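Local coordinates for Maltose/maltodextrin transport permease homologue (Bdellovibrio bacteriovorus HD100, PDB 6FFL), which binds maltotriose through this MalE-like solute-binding domain, which is fused to the MalF membrane subunit of a probable maltose/maltodextrin ABC transporter, at residues H115-K123 and V246-P254; T297-E305 and S312-V322. All coordinates share one frame; numbering follows the deposited sequence.

Contact 1: H115-K123 and V246-P254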
ATOM      1  N   HIS A 115       4.914   0.760   2.067  1.00 13.71           N
ATOM      2  CA  HIS A 115       5.050   2.096   2.623  1.00 13.28           C
ATOM      3  C   HIS A 115       5.268   3.119   1.514  1.00 14.85           C
ATOM      4  O   HIS A 115       5.950   2.843   0.520  1.00 14.67           O
ATOM      5  CB  HIS A 115       6.210   2.151   3.619  1.00 14.93           C
ATOM      6  CG  HIS A 115       7.510   1.629   3.077  1.00 16.27           C
ATOM      7  ND1 HIS A 115       7.653   0.347   2.576  1.00 13.38           N
ATOM      8  CD2 HIS A 115       8.728   2.209   2.973  1.00 14.67           C
ATOM      9  CE1 HIS A 115       8.905   0.165   2.191  1.00 17.87           C
ATOM     10  NE2 HIS A 115       9.579   1.280   2.421  1.00 18.09           N
ATOM     11  N   LEU A 116       4.704   4.310   1.707  1.00 11.45           N
ATOM     12  CA  LEU A 116       4.886   5.419   0.782  1.00  9.70           C
ATOM     13  C   LEU A 116       6.168   6.186   1.082  1.00 14.55           C
ATOM     14  O   LEU A 116       6.640   6.240   2.220  1.00 13.88           O
ATOM     15  CB  LEU A 116       3.705   6.374   0.859  1.00 14.11           C
ATOM     16  CG  LEU A 116       2.382   5.778   0.405  1.00 12.38           C
ATOM     17  CD1 LEU A 116       1.260   6.776   0.722  1.00 10.72           C
ATOM     18  CD2 LEU A 116       2.415   5.447  -1.074  1.00 11.01           C
ATOM     19  N   MET A 117       6.712   6.810   0.042  1.00 11.03           N
ATOM     20  CA  MET A 117       7.957   7.554   0.176  1.00 11.68           C
ATOM     21  C   MET A 117       8.000   8.578  -0.945  1.00 15.54           C
ATOM     22  O   MET A 117       7.160   8.567  -1.843  1.00 11.66           O
ATOM     23  CB  MET A 117       9.163   6.615   0.109  1.00 11.93           C
ATOM     24  CG  MET A 117       9.412   6.062  -1.281  1.00 10.73           C
ATOM     25  SD  MET A 117      10.187   4.431  -1.282  1.00 14.08           S
ATOM     26  CE  MET A 117       8.794   3.393  -0.795  1.00 13.61           C
ATOM     27  N   LEU A 118       8.994   9.465  -0.888  1.00 11.10           N
ATOM     28  CA  LEU A 118       9.277  10.351  -2.009  1.00 14.16           C
ATOM     29  C   LEU A 118      10.208   9.629  -2.974  1.00 13.42           C
ATOM     30  O   LEU A 118      11.182   8.999  -2.550  1.00 16.01           O
ATOM     31  CB  LEU A 118       9.914  11.664  -1.529  1.00 10.93           C
ATOM     32  CG  LEU A 118      10.059  12.756  -2.598  1.00 13.52           C
ATOM     33  CD1 LEU A 118       8.712  13.410  -2.843  1.00 12.99           C
ATOM     34  CD2 LEU A 118      11.100  13.801  -2.176  1.00 18.78           C
ATOM     35  N   LEU A 119       9.876   9.666  -4.262  1.00 11.73           N
ATOM     36  CA  LEU A 119      10.767   9.188  -5.307  1.00 11.57           C
ATOM     37  C   LEU A 119      11.124  10.392  -6.149  1.00 11.03           C
ATOM     38  O   LEU A 119      10.289  11.279  -6.349  1.00 14.11           O
ATOM     39  CB  LEU A 119      10.116   8.101  -6.191  1.00 12.75           C
ATOM     40  CG  LEU A 119       9.678   6.814  -5.479  1.00 16.30           C
ATOM     41  CD1 LEU A 119       8.261   6.950  -4.919  1.00 15.48           C
ATOM     42  CD2 LEU A 119       9.768   5.638  -6.455  1.00 15.84           C
ATOM     43  N   TYR A 120      12.355  10.432  -6.645  1.00 12.82           N
ATOM     44  CA  TYR A 120      12.761  11.571  -7.453  1.00 16.69           C
ATOM     45  C   TYR A 120      13.568  11.073  -8.638  1.00 15.90           C
ATOM     46  O   TYR A 120      14.336  10.115  -8.512  1.00 17.00           O
ATOM     47  CB  TYR A 120      13.564  12.607  -6.640  1.00 14.39           C
ATOM     48  CG  TYR A 120      14.774  12.080  -5.892  1.00 15.72           C
ATOM     49  CD1 TYR A 120      14.646  11.525  -4.623  1.00 17.66           C
ATOM     50  CD2 TYR A 120      16.048  12.171  -6.444  1.00 17.21           C
ATOM     51  CE1 TYR A 120      15.762  11.056  -3.926  1.00 18.60           C
ATOM     52  CE2 TYR A 120      17.162  11.704  -5.759  1.00 25.13           C
ATOM     53  CZ  TYR A 120      17.011  11.151  -4.506  1.00 20.83           C
ATOM     54  OH  TYR A 120      18.120  10.693  -3.827  1.00 20.40           O
ATOM     55  N   ASN A 121      13.376  11.732  -9.785  1.00 13.76           N
ATOM     56  CA  ASN A 121      14.056  11.388 -11.025  1.00 15.43           C
ATOM     57  C   ASN A 121      15.406  12.100 -11.049  1.00 18.19           C
ATOM     58  O   ASN A 121      15.468  13.334 -11.042  1.00 21.69           O
ATOM     59  CB  ASN A 121      13.179  11.787 -12.218  1.00 18.70           C
ATOM     60  CG  ASN A 121      13.705  11.275 -13.560  1.00 18.03           C
ATOM     61  OD1 ASN A 121      14.887  10.976 -13.714  1.00 22.62           O
ATOM     62  ND2 ASN A 121      12.810  11.185 -14.549  1.00 21.19           N
ATOM     63  N   LYS A 122      16.486  11.321 -11.054  1.00 16.67           N
ATOM     64  CA  LYS A 122      17.824  11.894 -11.009  1.00 18.22           C
ATOM     65  C   LYS A 122      18.204  12.633 -12.285  1.00 19.27           C
ATOM     66  O   LYS A 122      19.242  13.305 -12.296  1.00 22.27           O
ATOM     67  CB  LYS A 122      18.828  10.789 -10.694  1.00 19.23           C
ATOM     68  CG  LYS A 122      18.689  10.284  -9.270  1.00 22.25           C
ATOM     69  CD  LYS A 122      19.532   9.036  -9.057  1.00 35.30           C
ATOM     70  CE  LYS A 122      19.515   8.595  -7.603  1.00 43.56           C
ATOM     71  NZ  LYS A 122      20.447   7.454  -7.360  1.00 52.04           N
ATOM     72  N   LYS A 123      17.399  12.541 -13.352  1.00 21.64           N
ATOM     73  CA  LYS A 123      17.578  13.448 -14.485  1.00 27.00           C
ATOM     74  C   LYS A 123      17.422  14.900 -14.052  1.00 24.31           C
ATOM     75  O   LYS A 123      18.015  15.798 -14.659  1.00 25.43           O
ATOM     76  CB  LYS A 123      16.559  13.149 -15.591  1.00 25.22           C
ATOM     77  CG  LYS A 123      17.016  12.230 -16.687  1.00 34.75           C
ATOM     78  CD  LYS A 123      15.892  12.025 -17.702  1.00 35.05           C
ATOM     79  CE  LYS A 123      16.428  11.952 -19.120  1.00 48.84           C
ATOM     80  NZ  LYS A 123      17.659  11.119 -19.211  1.00 51.21           N
ATOM     81  N   VAL A 246      13.813   4.346 -15.330  1.00 23.26           N
ATOM     82  CA  VAL A 246      13.878   5.594 -14.584  1.00 22.79           C
ATOM     83  C   VAL A 246      15.017   5.472 -13.580  1.00 21.63           C
ATOM     84  O   VAL A 246      15.038   4.541 -12.768  1.00 26.41           O
ATOM     85  CB  VAL A 246      12.551   5.895 -13.872  1.00 23.29           C
ATOM     86  CG1 VAL A 246      12.621   7.263 -13.185  1.00 23.60           C
ATOM     87  CG2 VAL A 246      11.377   5.827 -14.844  1.00 24.09           C
ATOM     88  N   ASP A 247      15.968   6.403 -13.644  1.00 20.78           N
ATOM     89  CA  ASP A 247      17.035   6.508 -12.650  1.00 22.26           C
ATOM     90  C   ASP A 247      16.492   7.315 -11.479  1.00 19.24           C
ATOM     91  O   ASP A 247      16.544   8.546 -11.466  1.00 23.07           O
ATOM     92  CB  ASP A 247      18.276   7.157 -13.252  1.00 27.80           C
ATOM     93  CG  ASP A 247      19.443   7.191 -12.283  1.00 30.29           C
ATOM     94  OD1 ASP A 247      19.397   6.469 -11.265  1.00 28.46           O
ATOM     95  OD2 ASP A 247      20.401   7.944 -12.533  1.00 31.46           O
ATOM     96  N   PHE A 248      15.941   6.619 -10.491  1.00 19.24           N
ATOM     97  CA  PHE A 248      15.279   7.286  -9.380  1.00 19.93           C
ATOM     98  C   PHE A 248      16.015   7.053  -8.067  1.00 22.96           C
ATOM     99  O   PHE A 248      16.689   6.033  -7.879  1.00 22.45           O
ATOM    100  CB  PHE A 248      13.816   6.832  -9.241  1.00 17.81           C
ATOM    101  CG  PHE A 248      13.645   5.381  -8.834  1.00 18.37           C
ATOM    102  CD1 PHE A 248      13.590   4.373  -9.788  1.00 21.67           C
ATOM    103  CD2 PHE A 248      13.496   5.043  -7.504  1.00 12.99           C
ATOM    104  CE1 PHE A 248      13.409   3.046  -9.414  1.00 22.59           C
ATOM    105  CE2 PHE A 248      13.309   3.720  -7.113  1.00 17.34           C
ATOM    106  CZ  PHE A 248      13.264   2.718  -8.070  1.00 20.77           C
ATOM    107  N   GLY A 249      15.882   8.027  -7.165  1.00 18.00           N
ATOM    108  CA  GLY A 249      16.236   7.866  -5.774  1.00 14.11           C
ATOM    109  C   GLY A 249      14.972   7.857  -4.928  1.00 17.04           C
ATOM    110  O   GLY A 249      13.874   8.144  -5.405  1.00 15.61           O
ATOM    111  N   ILE A 250      15.142   7.513  -3.651  1.00 14.50           N
ATOM    112  CA  ILE A 250      14.023   7.482  -2.715  1.00 11.72           C
ATOM    113  C   ILE A 250      14.419   8.241  -1.458  1.00 13.84           C
ATOM    114  O   ILE A 250      15.608   8.386  -1.152  1.00 15.02           O
ATOM    115  CB  ILE A 250      13.563   6.046  -2.358  1.00 11.64           C
ATOM    116  CG1 ILE A 250      14.657   5.265  -1.623  1.00 16.15           C
ATOM    117  CG2 ILE A 250      13.103   5.284  -3.603  1.00 17.27           C
ATOM    118  CD1 ILE A 250      14.132   3.916  -1.062  1.00 16.78           C
ATOM    119  N   ALA A 251      13.413   8.752  -0.748  1.00 12.76           N
ATOM    120  CA  ALA A 251      13.645   9.544   0.455  1.00 14.15           C
ATOM    121  C   ALA A 251      12.371   9.556   1.283  1.00 10.86           C
ATOM    122  O   ALA A 251      11.288   9.230   0.796  1.00 13.35           O
ATOM    123  CB  ALA A 251      14.061  10.985   0.123  1.00 16.91           C
ATOM    124  N   ARG A 252      12.505   9.963   2.544  1.00 11.40           N
ATOM    125  CA  ARG A 252      11.314  10.230   3.343  1.00 11.80           C
ATOM    126  C   ARG A 252      10.431  11.271   2.664  1.00 14.92           C
ATOM    127  O   ARG A 252      10.933  12.231   2.068  1.00 15.03           O
ATOM    128  CB  ARG A 252      11.719  10.741   4.730  1.00 12.49           C
ATOM    129  CG  ARG A 252      12.426   9.723   5.588  1.00 13.87           C
ATOM    130  CD  ARG A 252      12.792  10.298   6.945  1.00 13.23           C
ATOM    131  NE  ARG A 252      13.347   9.260   7.803  1.00 15.81           N
ATOM    132  CZ  ARG A 252      13.755   9.455   9.051  1.00 21.92           C
ATOM    133  NH1 ARG A 252      13.659  10.657   9.598  1.00 22.69           N
ATOM    134  NH2 ARG A 252      14.249   8.437   9.754  1.00 20.98           N
ATOM    135  N   ILE A 253       9.111  11.105   2.780  1.00 11.39           N
ATOM    136  CA  ILE A 253       8.218  12.228   2.472  1.00 10.04           C
ATOM    137  C   ILE A 253       8.688  13.375   3.360  1.00 11.96           C
ATOM    138  O   ILE A 253       8.886  13.176   4.565  1.00 11.83           O
ATOM    139  CB  ILE A 253       6.739  11.881   2.715  1.00 10.70           C
ATOM    140  CG1 ILE A 253       6.285  10.774   1.761  1.00 12.52           C
ATOM    141  CG2 ILE A 253       5.858  13.115   2.546  1.00 14.01           C
ATOM    142  CD1 ILE A 253       4.938  10.131   2.176  1.00 11.97           C
ATOM    143  N   PRO A 254       8.925  14.565   2.809  1.00 14.00           N
ATOM    144  CA  PRO A 254       9.644  15.597   3.569  1.00 13.91           C
ATOM    145  C   PRO A 254       8.910  16.037   4.833  1.00 13.74           C
ATOM    146  O   PRO A 254       7.676  16.088   4.890  1.00 13.34           O
ATOM    147  CB  PRO A 254       9.766  16.748   2.567  1.00 11.81           C
ATOM    148  CG  PRO A 254       9.802  16.072   1.243  1.00 11.08           C
ATOM    149  CD  PRO A 254       8.843  14.893   1.374  1.00 12.56           C
TER
HETATM  150  O   HOH W   1       7.874   8.503   3.606  1.00 13.40           O
HETATM  151  O   HOH W   2      17.765   9.784  -1.238  1.00 26.72           O
HETATM  152  O   HOH W   3      15.636   8.783 -15.246  1.00 24.38           O
HETATM  153  O   HOH W   4      19.183   5.518  -6.413  1.00 40.80           O

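Contact 2: T297-E305 and S312-V322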
ATOM      1  N   THR A 297      11.160 -19.218   1.126  1.00 18.36           N
ATOM      2  CA  THR A 297      12.267 -18.291   0.911  1.00 20.52           C
ATOM      3  C   THR A 297      12.708 -18.224  -0.551  1.00 18.62           C
ATOM      4  O   THR A 297      13.000 -17.110  -1.024  1.00 19.97           O
ATOM      5  CB  THR A 297      13.416 -18.655   1.861  1.00 18.22           C
ATOM      6  OG1 THR A 297      13.081 -18.186   3.172  1.00 17.85           O
ATOM      7  CG2 THR A 297      14.753 -17.997   1.423  1.00 18.47           C
ATOM      8  N   PRO A 298      12.743 -19.320  -1.320  1.00 18.56           N
ATOM      9  CA  PRO A 298      13.043 -19.172  -2.755  1.00 21.23           C
ATOM     10  C   PRO A 298      12.114 -18.216  -3.483  1.00 18.59           C
ATOM     11  O   PRO A 298      12.588 -17.421  -4.304  1.00 20.44           O
ATOM     12  CB  PRO A 298      12.932 -20.612  -3.274  1.00 22.30           C
ATOM     13  CG  PRO A 298      13.374 -21.433  -2.110  1.00 26.63           C
ATOM     14  CD  PRO A 298      12.796 -20.739  -0.904  1.00 24.88           C
ATOM     15  N   VAL A 299      10.809 -18.227  -3.177  1.00 19.21           N
ATOM     16  CA  VAL A 299       9.896 -17.294  -3.838  1.00 16.32           C
ATOM     17  C   VAL A 299      10.080 -15.875  -3.305  1.00 17.70           C
ATOM     18  O   VAL A 299      10.053 -14.905  -4.072  1.00 16.89           O
ATOM     19  CB  VAL A 299       8.435 -17.761  -3.686  1.00 20.01           C
ATOM     20  CG1 VAL A 299       7.486 -16.704  -4.250  1.00 16.69           C
ATOM     21  CG2 VAL A 299       8.229 -19.087  -4.399  1.00 21.66           C
ATOM     22  N   GLN A 300      10.251 -15.721  -1.988  1.00 16.81           N
ATOM     23  CA  GLN A 300      10.492 -14.387  -1.436  1.00 16.94           C
ATOM     24  C   GLN A 300      11.733 -13.749  -2.050  1.00 19.41           C
ATOM     25  O   GLN A 300      11.749 -12.545  -2.333  1.00 17.12           O
ATOM     26  CB  GLN A 300      10.646 -14.464   0.080  1.00 15.74           C
ATOM     27  CG  GLN A 300       9.391 -14.924   0.815  1.00 14.31           C
ATOM     28  CD  GLN A 300       9.394 -14.493   2.267  1.00 16.64           C
ATOM     29  OE1 GLN A 300      10.166 -13.619   2.657  1.00 14.95           O
ATOM     30  NE2 GLN A 300       8.519 -15.100   3.078  1.00 14.40           N
ATOM     31  N   LEU A 301      12.784 -14.536  -2.253  1.00 18.00           N
ATOM     32  CA  LEU A 301      14.005 -13.989  -2.829  1.00 18.13           C
ATOM     33  C   LEU A 301      13.884 -13.750  -4.328  1.00 19.07           C
ATOM     34  O   LEU A 301      14.632 -12.934  -4.875  1.00 21.80           O
ATOM     35  CB  LEU A 301      15.186 -14.913  -2.527  1.00 22.72           C
ATOM     36  CG  LEU A 301      15.621 -14.947  -1.055  1.00 23.07           C
ATOM     37  CD1 LEU A 301      16.736 -15.984  -0.831  1.00 20.65           C
ATOM     38  CD2 LEU A 301      16.043 -13.559  -0.575  1.00 17.09           C
ATOM     39  N   LEU A 302      12.982 -14.455  -5.009  1.00 16.42           N
ATOM     40  CA  LEU A 302      12.690 -14.120  -6.398  1.00 20.45           C
ATOM     41  C   LEU A 302      12.102 -12.718  -6.498  1.00 20.47           C
ATOM     42  O   LEU A 302      12.528 -11.910  -7.337  1.00 19.66           O
ATOM     43  CB  LEU A 302      11.732 -15.150  -6.996  1.00 22.14           C
ATOM     44  CG  LEU A 302      11.380 -14.983  -8.472  1.00 26.32           C
ATOM     45  CD1 LEU A 302      12.617 -15.111  -9.350  1.00 30.18           C
ATOM     46  CD2 LEU A 302      10.328 -16.023  -8.854  1.00 29.81           C
ATOM     47  N   PHE A 303      11.119 -12.410  -5.641  1.00 17.77           N
ATOM     48  CA  PHE A 303      10.577 -11.053  -5.577  1.00 18.17           C
ATOM     49  C   PHE A 303      11.654 -10.066  -5.158  1.00 19.86           C
ATOM     50  O   PHE A 303      11.788  -8.986  -5.744  1.00 16.85           O
ATOM     51  CB  PHE A 303       9.398 -10.980  -4.603  1.00 19.12           C
ATOM     52  CG  PHE A 303       8.107 -11.489  -5.173  1.00 19.66           C
ATOM     53  CD1 PHE A 303       7.333 -10.677  -5.988  1.00 16.11           C
ATOM     54  CD2 PHE A 303       7.660 -12.770  -4.885  1.00 17.82           C
ATOM     55  CE1 PHE A 303       6.146 -11.129  -6.508  1.00 14.60           C
ATOM     56  CE2 PHE A 303       6.475 -13.231  -5.409  1.00 17.79           C
ATOM     57  CZ  PHE A 303       5.714 -12.405  -6.233  1.00 17.11           C
ATOM     58  N   ALA A 304      12.429 -10.415  -4.129  1.00 15.87           N
ATOM     59  CA  ALA A 304      13.490  -9.512  -3.686  1.00 17.70           C
ATOM     60  C   ALA A 304      14.453  -9.199  -4.827  1.00 18.78           C
ATOM     61  O   ALA A 304      14.883  -8.052  -4.990  1.00 19.25           O
ATOM     62  CB  ALA A 304      14.231 -10.118  -2.488  1.00 19.98           C
ATOM     63  N   GLU A 305      14.762 -10.197  -5.657  1.00 18.54           N
ATOM     64  CA  GLU A 305      15.723  -9.994  -6.734  1.00 21.58           C
ATOM     65  C   GLU A 305      15.131  -9.187  -7.885  1.00 22.64           C
ATOM     66  O   GLU A 305      15.810  -8.323  -8.452  1.00 26.17           O
ATOM     67  CB  GLU A 305      16.226 -11.346  -7.233  1.00 22.84           C
ATOM     68  CG  GLU A 305      17.155 -11.286  -8.435  1.00 36.81           C
ATOM     69  CD  GLU A 305      17.603 -12.673  -8.863  1.00 53.35           C
ATOM     70  OE1 GLU A 305      16.762 -13.440  -9.380  1.00 57.27           O
ATOM     71  OE2 GLU A 305      18.790 -13.004  -8.658  1.00 61.39           O
ATOM     72  N   SER A 312       9.754 -11.058   4.047  1.00 13.26           N
ATOM     73  CA  SER A 312       9.203 -11.199   5.385  1.00 15.32           C
ATOM     74  C   SER A 312       9.947 -12.244   6.207  1.00 13.47           C
ATOM     75  O   SER A 312       9.967 -12.158   7.440  1.00 17.22           O
ATOM     76  CB  SER A 312       7.726 -11.571   5.291  1.00 16.18           C
ATOM     77  OG  SER A 312       7.569 -12.767   4.556  1.00 15.88           O
ATOM     78  N   ASN A 313      10.538 -13.248   5.557  1.00 15.42           N
ATOM     79  CA  ASN A 313      11.266 -14.277   6.285  1.00 16.86           C
ATOM     80  C   ASN A 313      12.592 -13.709   6.785  1.00 15.18           C
ATOM     81  O   ASN A 313      13.337 -13.090   6.024  1.00 16.96           O
ATOM     82  CB  ASN A 313      11.499 -15.490   5.387  1.00 17.45           C
ATOM     83  CG  ASN A 313      12.275 -16.583   6.086  1.00 18.31           C
ATOM     84  OD1 ASN A 313      13.484 -16.479   6.260  1.00 18.86           O
ATOM     85  ND2 ASN A 313      11.572 -17.640   6.505  1.00 17.12           N
ATOM     86  N   LEU A 314      12.868 -13.895   8.079  1.00 17.11           N
ATOM     87  CA  LEU A 314      14.007 -13.224   8.699  1.00 18.20           C
ATOM     88  C   LEU A 314      15.330 -13.764   8.174  1.00 22.66           C
ATOM     89  O   LEU A 314      16.243 -12.986   7.880  1.00 22.53           O
ATOM     90  CB  LEU A 314      13.931 -13.356  10.226  1.00 16.61           C
ATOM     91  CG  LEU A 314      12.674 -12.709  10.850  1.00 18.83           C
ATOM     92  CD1 LEU A 314      12.593 -12.948  12.351  1.00 22.08           C
ATOM     93  CD2 LEU A 314      12.592 -11.206  10.537  1.00 21.03           C
ATOM     94  N   GLN A 315      15.463 -15.091   8.047  1.00 17.44           N
ATOM     95  CA  GLN A 315      16.714 -15.637   7.528  1.00 18.26           C
ATOM     96  C   GLN A 315      16.931 -15.277   6.059  1.00 17.98           C
ATOM     97  O   GLN A 315      18.082 -15.153   5.620  1.00 18.60           O
ATOM     98  CB  GLN A 315      16.767 -17.159   7.705  1.00 18.98           C
ATOM     99  CG  GLN A 315      18.158 -17.789   7.427  1.00 20.06           C
ATOM    100  CD  GLN A 315      19.286 -17.194   8.272  1.00 21.70           C
ATOM    101  OE1 GLN A 315      19.070 -16.724   9.381  1.00 21.58           O
ATOM    102  NE2 GLN A 315      20.513 -17.238   7.740  1.00 22.05           N
ATOM    103  N   ALA A 316      15.857 -15.115   5.285  1.00 17.18           N
ATOM    104  CA  ALA A 316      16.013 -14.748   3.876  1.00 17.26           C
ATOM    105  C   ALA A 316      16.698 -13.394   3.713  1.00 21.11           C
ATOM    106  O   ALA A 316      17.319 -13.132   2.674  1.00 19.89           O
ATOM    107  CB  ALA A 316      14.652 -14.718   3.175  1.00 16.27           C
ATOM    108  N   ARG A 317      16.592 -12.525   4.720  1.00 18.36           N
ATOM    109  CA  ARG A 317      17.217 -11.211   4.665  1.00 21.58           C
ATOM    110  C   ARG A 317      18.736 -11.273   4.742  1.00 23.12           C
ATOM    111  O   ARG A 317      19.387 -10.245   4.524  1.00 22.60           O
ATOM    112  CB  ARG A 317      16.683 -10.338   5.793  1.00 19.33           C
ATOM    113  CG  ARG A 317      15.182 -10.061   5.695  1.00 19.06           C
ATOM    114  CD  ARG A 317      14.686  -9.240   6.858  1.00 16.96           C
ATOM    115  NE  ARG A 317      13.262  -8.936   6.714  1.00 18.37           N
ATOM    116  CZ  ARG A 317      12.539  -8.283   7.616  1.00 22.39           C
ATOM    117  NH1 ARG A 317      13.100  -7.864   8.743  1.00 23.42           N
ATOM    118  NH2 ARG A 317      11.252  -8.049   7.384  1.00 17.92           N
ATOM    119  N   GLU A 318      19.314 -12.431   5.061  1.00 21.31           N
ATOM    120  CA  GLU A 318      20.766 -12.572   5.039  1.00 20.14           C
ATOM    121  C   GLU A 318      21.316 -12.845   3.641  1.00 22.63           C
ATOM    122  O   GLU A 318      22.541 -12.905   3.469  1.00 26.41           O
ATOM    123  CB  GLU A 318      21.193 -13.681   6.014  1.00 23.33           C
ATOM    124  CG  GLU A 318      20.764 -13.439   7.458  1.00 26.71           C
ATOM    125  CD  GLU A 318      21.425 -12.213   8.090  1.00 49.13           C
ATOM    126  OE1 GLU A 318      21.092 -11.896   9.254  1.00 58.01           O
ATOM    127  OE2 GLU A 318      22.284 -11.577   7.441  1.00 49.22           O
ATOM    128  N   SER A 319      20.447 -12.982   2.645  1.00 19.57           N
ATOM    129  CA  SER A 319      20.870 -13.203   1.270  1.00 27.07           C
ATOM    130  C   SER A 319      21.581 -11.980   0.701  1.00 29.42           C
ATOM    131  O   SER A 319      21.245 -10.831   1.013  1.00 26.04           O
ATOM    132  CB  SER A 319      19.656 -13.544   0.400  1.00 32.80           C
ATOM    133  OG  SER A 319      20.003 -13.630  -0.971  1.00 28.09           O
ATOM    134  N   ASP A 320      22.574 -12.247  -0.157  1.00 25.57           N
ATOM    135  CA  ASP A 320      23.208 -11.187  -0.943  1.00 25.66           C
ATOM    136  C   ASP A 320      22.190 -10.381  -1.735  1.00 24.05           C
ATOM    137  O   ASP A 320      22.402  -9.190  -1.990  1.00 26.58           O
ATOM    138  CB  ASP A 320      24.224 -11.789  -1.913  1.00 25.71           C
ATOM    139  CG  ASP A 320      25.571 -12.021  -1.271  1.00 43.62           C
ATOM    140  OD1 ASP A 320      26.413 -12.694  -1.902  1.00 54.38           O
ATOM    141  OD2 ASP A 320      25.776 -11.548  -0.133  1.00 44.18           O
ATOM    142  N   ILE A 321      21.111 -11.027  -2.170  1.00 25.42           N
ATOM    143  CA  ILE A 321      20.071 -10.334  -2.923  1.00 19.58           C
ATOM    144  C   ILE A 321      19.520  -9.162  -2.119  1.00 24.52           C
ATOM    145  O   ILE A 321      19.270  -8.073  -2.657  1.00 21.54           O
ATOM    146  CB  ILE A 321      18.969 -11.337  -3.302  1.00 22.62           C
ATOM    147  CG1 ILE A 321      19.508 -12.377  -4.287  1.00 24.14           C
ATOM    148  CG2 ILE A 321      17.741 -10.615  -3.846  1.00 25.54           C
ATOM    149  CD1 ILE A 321      18.517 -13.507  -4.586  1.00 28.03           C
ATOM    150  N   VAL A 322      19.340  -9.367  -0.814  1.00 19.48           N
ATOM    151  CA  VAL A 322      18.830  -8.334   0.074  1.00 19.49           C
ATOM    152  C   VAL A 322      19.933  -7.363   0.470  1.00 21.92           C
ATOM    153  O   VAL A 322      19.761  -6.140   0.397  1.00 21.58           O
ATOM    154  CB  VAL A 322      18.186  -8.993   1.307  1.00 17.13           C
ATOM    155  CG1 VAL A 322      17.752  -7.952   2.328  1.00 22.16           C
ATOM    156  CG2 VAL A 322      16.986  -9.827   0.869  1.00 19.04           C
TER

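Contact 1: H115-K123 and V246-P254
Strand 116-121 and strand 248-251 meet as antiparallel neighbours, with Leu-118 opposite Ala-251 and Tyr-120 opposite Gly-249, in the four-stranded sheet, the smaller of the two main sheets of a periplasmic-binding-protein fold. Strand 248-251 forms one edge of this sheet, and strand 116-121 bonds on its other side to strand 228-234. The two hydrogen-bonded pairs each exchange two backbone bonds, and beyond them the N-H of Lys-122 reaches Asp-247 O, with 2.8 Å from N to O and 165° at the hydrogen. Such pairing illustrates how a sheet joins pieces of chain that are distant in sequence, here with 122 residues between them.

On one side of the sheet, Leu-119 and Phe-248 run side by side in the same direction, CD2 of the leucine lying 3.9 Å from CD2 of the ring. Ile-250 CG2 comes 3.8 Å from Met-117 SD, and helix 238-243 covers Met-117, Leu-119 and Phe-248.

On the opposite face, Tyr-120 folds over its glycine partner. Its CG sits between the backbone N and the carbonyl carbon (chi1 54°), which lays the ring above the opposite strand, with Gly-249 CA 3.8 Å from the ring centroid in a CH-pi contact. With no side chain at Gly-249, the ring can settle directly on the backbone. Asp-247 crosses the extended chain of Lys-122 at about a right angle, Asp-247 OD1 standing 3.4 Å from Lys-122 CD, while the charged ends stay beyond salt-bridge distance. At the ring's edge, in its plane, a water links Tyr-120 OH, 2.8 Å away, to Ile-250 O, 2.6 Å away.

Contact 2: T297-E305 and S312-V322
Leu-301, on the helix 297-307, reaches into the bend formed by residues 316-322. Its CB touches Ile-321 CD1 at 4.2 Å. With CG anti to the carbonyl carbon (chi1 -70°), the chain extends toward that bend and both methyls touch Ser-319 CB, CD1 at 4.0 Å, while CD2 also packs 3.5 Å from Ala-316 O and meets Val-322 CG2. One turn farther along helix 297-307, Ala-304 CB and the backbone N of Glu-305 rest against Ile-321 CG2.

The example is a helix packed against a chain that returns through a 3-10 turn, 316-318, into another helix; the two pieces flank strand 310-311 of the solute-binding domain, where Gln-300, Ala-316 and Val-322 touch Pro-311. Ser-319 is the N-cap of that second helix, its OG accepting from Ile-321 N. At the start of the returning chain the grip is polar. Gln-300 OE1 receives the N-H of Asn-313 on a lone pair, in the carbonyl plane, at 2.9 Å and a nearly straight 171°, while Gln-300 NE2 bonds to Thr-295 O; together they hold the amide by both ends. Asn-313 in turn forms an Asx motif, its OD1 taking the Ala-316 N-H on a lone pair 2.9 Å away, and Thr-297 CG2 touches Ala-316 CB at 3.7 Å.

In the fold
Contact 1 closes before contact 2 opens along the chain, and all four segments belong to the solute-binding domain. The centres of the two contacts are about 23 Å apart and their nearest atoms about 10 Å, so the two do not touch. Contact 1 belongs to the four-stranded sheet, whereas contact 2 packs beside strand 310-311, which pairs with strand 111-112 shortly before strand 116-121. The two contacts build different parts of a binding protein whose bound maltotriose lies between its lobes; the side chain of Leu-116 in contact 1 lies about 6 Å from a bound glucose unit. Helix 328-335, which follows contact 2, returns to cover Met-117 and Ile-250.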